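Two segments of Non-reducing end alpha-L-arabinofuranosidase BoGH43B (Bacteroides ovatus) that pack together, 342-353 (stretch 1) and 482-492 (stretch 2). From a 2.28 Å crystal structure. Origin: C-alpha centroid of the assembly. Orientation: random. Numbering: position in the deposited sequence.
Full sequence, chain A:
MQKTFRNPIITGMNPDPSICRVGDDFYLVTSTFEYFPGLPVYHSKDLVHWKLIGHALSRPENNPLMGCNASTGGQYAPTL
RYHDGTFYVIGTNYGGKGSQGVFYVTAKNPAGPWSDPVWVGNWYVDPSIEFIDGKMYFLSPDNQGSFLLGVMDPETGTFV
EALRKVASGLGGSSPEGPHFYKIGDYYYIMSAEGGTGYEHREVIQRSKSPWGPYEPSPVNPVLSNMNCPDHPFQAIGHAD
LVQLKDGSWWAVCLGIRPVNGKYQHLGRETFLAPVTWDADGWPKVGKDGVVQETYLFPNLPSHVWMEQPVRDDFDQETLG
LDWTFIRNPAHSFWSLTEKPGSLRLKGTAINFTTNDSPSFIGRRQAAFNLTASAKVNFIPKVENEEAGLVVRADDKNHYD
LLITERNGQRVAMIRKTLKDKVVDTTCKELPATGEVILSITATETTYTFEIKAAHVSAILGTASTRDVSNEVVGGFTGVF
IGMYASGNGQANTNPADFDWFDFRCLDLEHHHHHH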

# COMPACT_ATOMS: atom_id res chain seq x y z
N SER A 342 8.67 -10.54 -23.70
CA SER A 342 9.26 -9.36 -23.09
C SER A 342 8.18 -8.39 -22.65
O SER A 342 7.12 -8.31 -23.30
CB SER A 342 10.20 -8.67 -24.06
OG SER A 342 11.39 -9.39 -24.21
N LEU A 343 8.43 -7.65 -21.57
CA LEU A 343 7.65 -6.44 -21.30
C LEU A 343 8.31 -5.28 -22.04
O LEU A 343 9.44 -4.89 -21.73
CB LEU A 343 7.59 -6.13 -19.81
CG LEU A 343 6.86 -4.82 -19.46
CD1 LEU A 343 5.39 -4.79 -19.88
CD2 LEU A 343 7.00 -4.59 -17.97
N ARG A 344 7.59 -4.73 -23.02
CA ARG A 344 8.05 -3.58 -23.80
C ARG A 344 7.56 -2.30 -23.14
O ARG A 344 6.36 -2.07 -23.02
CB ARG A 344 7.52 -3.66 -25.22
CG ARG A 344 7.91 -2.49 -26.11
CD ARG A 344 7.92 -2.85 -27.59
NE ARG A 344 9.05 -3.71 -27.95
CZ ARG A 344 9.27 -4.21 -29.16
NH1 ARG A 344 8.43 -3.96 -30.16
NH2 ARG A 344 10.33 -4.98 -29.38
N LEU A 345 8.51 -1.46 -22.73
CA LEU A 345 8.24 -0.16 -22.12
C LEU A 345 8.65 0.94 -23.09
O LEU A 345 9.79 0.99 -23.54
CB LEU A 345 9.01 -0.05 -20.79
CG LEU A 345 8.40 0.82 -19.70
CD1 LEU A 345 7.00 0.34 -19.33
CD2 LEU A 345 9.32 0.82 -18.49
N LYS A 346 7.68 1.78 -23.45
CA LYS A 346 7.92 2.93 -24.34
C LYS A 346 7.99 4.21 -23.50
O LYS A 346 6.97 4.70 -23.01
CB LYS A 346 6.80 3.07 -25.36
CG LYS A 346 6.65 1.93 -26.34
CD LYS A 346 5.85 2.41 -27.54
CE LYS A 346 5.82 1.38 -28.67
NZ LYS A 346 4.90 0.26 -28.38
N GLY A 347 9.18 4.76 -23.35
CA GLY A 347 9.34 5.99 -22.61
C GLY A 347 8.77 7.15 -23.39
O GLY A 347 9.09 7.31 -24.56
N THR A 348 7.93 7.95 -22.73
CA THR A 348 7.34 9.13 -23.33
C THR A 348 8.12 10.35 -22.84
O THR A 348 9.11 10.22 -22.13
CB THR A 348 5.86 9.26 -22.93
OG1 THR A 348 5.75 9.52 -21.52
CG2 THR A 348 5.10 7.98 -23.26
N ALA A 349 7.65 11.54 -23.23
CA ALA A 349 8.14 12.82 -22.67
C ALA A 349 7.95 12.91 -21.16
O ALA A 349 8.76 13.55 -20.48
CB ALA A 349 7.44 14.00 -23.34
N ILE A 350 6.89 12.27 -20.66
CA ILE A 350 6.54 12.31 -19.25
C ILE A 350 7.68 11.71 -18.42
O ILE A 350 8.17 10.63 -18.74
CB ILE A 350 5.24 11.50 -18.94
CG1 ILE A 350 4.06 11.86 -19.87
CG2 ILE A 350 4.84 11.68 -17.48
CD1 ILE A 350 3.84 13.34 -20.06
N ASN A 351 8.12 12.44 -17.40
CA ASN A 351 8.93 11.89 -16.29
C ASN A 351 8.17 12.08 -14.96
O ASN A 351 6.94 12.24 -14.98
CB ASN A 351 10.37 12.47 -16.29
CG ASN A 351 10.43 13.98 -16.10
OD1 ASN A 351 9.54 14.61 -15.51
ND2 ASN A 351 11.51 14.58 -16.60
N PHE A 352 8.85 12.04 -13.82
CA PHE A 352 8.18 12.17 -12.51
C PHE A 352 7.75 13.61 -12.16
O PHE A 352 6.88 13.80 -11.32
CB PHE A 352 9.06 11.63 -11.38
CG PHE A 352 9.49 10.19 -11.57
CD1 PHE A 352 8.55 9.16 -11.52
CD2 PHE A 352 10.82 9.86 -11.78
CE1 PHE A 352 8.93 7.84 -11.69
CE2 PHE A 352 11.21 8.54 -11.96
CZ PHE A 352 10.27 7.53 -11.91
N THR A 353 8.36 14.59 -12.83
CA THR A 353 8.17 16.02 -12.53
C THR A 353 6.76 16.57 -12.79
O THR A 353 6.46 17.68 -12.37
CB THR A 353 9.18 16.87 -13.34
OG1 THR A 353 10.46 16.23 -13.35
CG2 THR A 353 9.33 18.28 -12.75
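Stretch 2 (482-492) GMYASGNGQAN

Stretch 2 enters as a strand, 482-486, with extended backbone angles throughout (S486, for example, at phi/psi -157/141). It then breaks into a loop: G487 sits at -100/5, N488 at 50/68 and G489 at 105/-31, after which Q490, A491 and N492 return to extended values. The strand runs in the same general sense as strand 343-345, their N-to-C directions differing by 37°, but the axes come no closer than 8.2 Å. That spacing is too wide for backbone pairing, so side chains fill the gap there. Further along, the backbones converge: CA of G347 lies 4.0 Å from CA of S486, CA of T348 4.0 Å from CA of A491, and CA of A349 4.1 Å from CA of G489. Together the two segments bury 709 Å².

The backbone hydrogen bonds lie in this converging region, and all three use carbonyls of stretch 1 as acceptors. N492 N donates to G347 O at 2.7 Å (N-H...O angle 171°), G487 N to T348 O at 2.8 Å (168°), and G489 N to A349 O at 3.1 Å (170°). The near-linear angles support each assignment. By contrast, A349 N and Q490 O are 3.2 Å apart but poorly aligned, and are not hydrogen-bonded; A349 CA makes a CA-H...O contact with the same Q490 O at 3.2 Å.

Close approach at G347 depends on the absence of a side chain. Its CA is 3.4 Å from A485 O, and an ideally placed CB would fall 2.6 Å from N492 ND2 and 2.7 Å from S486 N, both clashes. G489 is constrained differently: at its backbone angles a CB would be jammed against the carbonyl O of N488.

Side-chain polar contacts extend the interface beyond A349. S486 OG donates to I350 O at 3.0 Å and also accepts from N488 N at 3.1 Å, tying the start of the loop to the same hydroxyl. N351, with CA-to-CB directed toward stretch 2, donates from ND2 to N488 OD1 at 2.8 Å and 177°. N488 has its own CA-to-CB bond pointing away, yet the end of its side chain comes nearer and makes this bond possible.

Apolar packing occupies the wider gap between the strands. L343 CD2 reaches M483 CE at 3.3 Å, while L345 CD2 lies 4.1 Å from both M483 CB and A485 CB, and 3.5 Å from Y484 N. The aromatic pair of F352 and Y484 has planes at 12° and centroids 4.7 Å apart, but the rings are slid so that they barely overlap; F352 CZ is 3.4 Å from Y484 CE1.

Two waters complete the contact. Water 1 donates to L345 O (3.0 Å) and accepts from G347 N (2.9 Å) and N492 ND2 (3.0 Å). Water 2 accepts from T348 N (3.0 Å) and donates to I350 O (2.9 Å) and A485 O (2.7 Å), bridging backbone groups of both segments.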

# COMPACT_ATOMS: atom_id res chain seq x y z
N GLY A 482 11.00 -0.47 -9.57
CA GLY A 482 10.32 -0.66 -10.84
C GLY A 482 11.11 -0.39 -12.10
O GLY A 482 12.12 0.31 -12.09
N MET A 483 10.60 -0.94 -13.20
CA MET A 483 11.10 -0.69 -14.55
C MET A 483 10.63 0.69 -14.98
O MET A 483 9.54 1.13 -14.60
CB MET A 483 10.58 -1.76 -15.52
CG MET A 483 11.05 -3.16 -15.15
SD MET A 483 10.16 -4.50 -15.95
CE MET A 483 8.59 -4.43 -15.08
N TYR A 484 11.45 1.36 -15.77
CA TYR A 484 11.22 2.77 -16.11
C TYR A 484 11.81 3.12 -17.47
O TYR A 484 12.88 2.63 -17.82
CB TYR A 484 11.85 3.65 -15.03
CG TYR A 484 11.70 5.13 -15.24
CD1 TYR A 484 10.45 5.73 -15.17
CD2 TYR A 484 12.82 5.96 -15.47
CE1 TYR A 484 10.30 7.10 -15.33
CE2 TYR A 484 12.68 7.33 -15.64
CZ TYR A 484 11.41 7.90 -15.57
OH TYR A 484 11.23 9.25 -15.73
N ALA A 485 11.09 3.96 -18.21
CA ALA A 485 11.57 4.58 -19.44
C ALA A 485 11.06 6.03 -19.55
O ALA A 485 9.90 6.30 -19.28
CB ALA A 485 11.11 3.77 -20.63
N SER A 486 11.92 6.95 -19.97
CA SER A 486 11.51 8.33 -20.23
C SER A 486 12.46 9.02 -21.20
O SER A 486 13.68 8.82 -21.13
CB SER A 486 11.45 9.11 -18.91
OG SER A 486 11.18 10.49 -19.12
N GLY A 487 11.90 9.83 -22.10
CA GLY A 487 12.70 10.68 -22.96
C GLY A 487 12.79 12.13 -22.51
O GLY A 487 13.33 12.95 -23.23
N ASN A 488 12.23 12.45 -21.34
CA ASN A 488 12.43 13.76 -20.69
C ASN A 488 12.18 14.98 -21.61
O ASN A 488 13.12 15.70 -21.98
CB ASN A 488 13.83 13.82 -20.06
CG ASN A 488 14.00 12.84 -18.92
OD1 ASN A 488 13.40 13.00 -17.87
ND2 ASN A 488 14.82 11.82 -19.12
N GLY A 489 10.91 15.17 -21.99
CA GLY A 489 10.51 16.20 -22.95
C GLY A 489 10.17 15.64 -24.32
O GLY A 489 9.31 16.20 -25.02
N GLN A 490 10.84 14.55 -24.71
CA GLN A 490 10.58 13.82 -25.95
C GLN A 490 10.19 12.39 -25.63
O GLN A 490 10.50 11.89 -24.57
CB GLN A 490 11.84 13.76 -26.83
CG GLN A 490 12.65 15.03 -26.93
CD GLN A 490 11.86 16.19 -27.49
OE1 GLN A 490 10.89 16.01 -28.24
NE2 GLN A 490 12.27 17.41 -27.14
N ALA A 491 9.54 11.72 -26.58
CA ALA A 491 9.40 10.26 -26.52
C ALA A 491 10.75 9.60 -26.79
O ALA A 491 11.59 10.17 -27.48
CB ALA A 491 8.37 9.78 -27.54
N ASN A 492 10.96 8.40 -26.23
CA ASN A 492 12.12 7.58 -26.58
C ASN A 492 11.93 7.11 -28.02
O ASN A 492 10.82 6.74 -28.41
CB ASN A 492 12.29 6.35 -25.65
CG ASN A 492 13.04 6.67 -24.36
OD1 ASN A 492 13.59 7.76 -24.18
ND2 ASN A 492 13.08 5.71 -23.44
O HOH W 1 11.52 3.31 -24.38
O HOH W 2 7.85 7.95 -19.73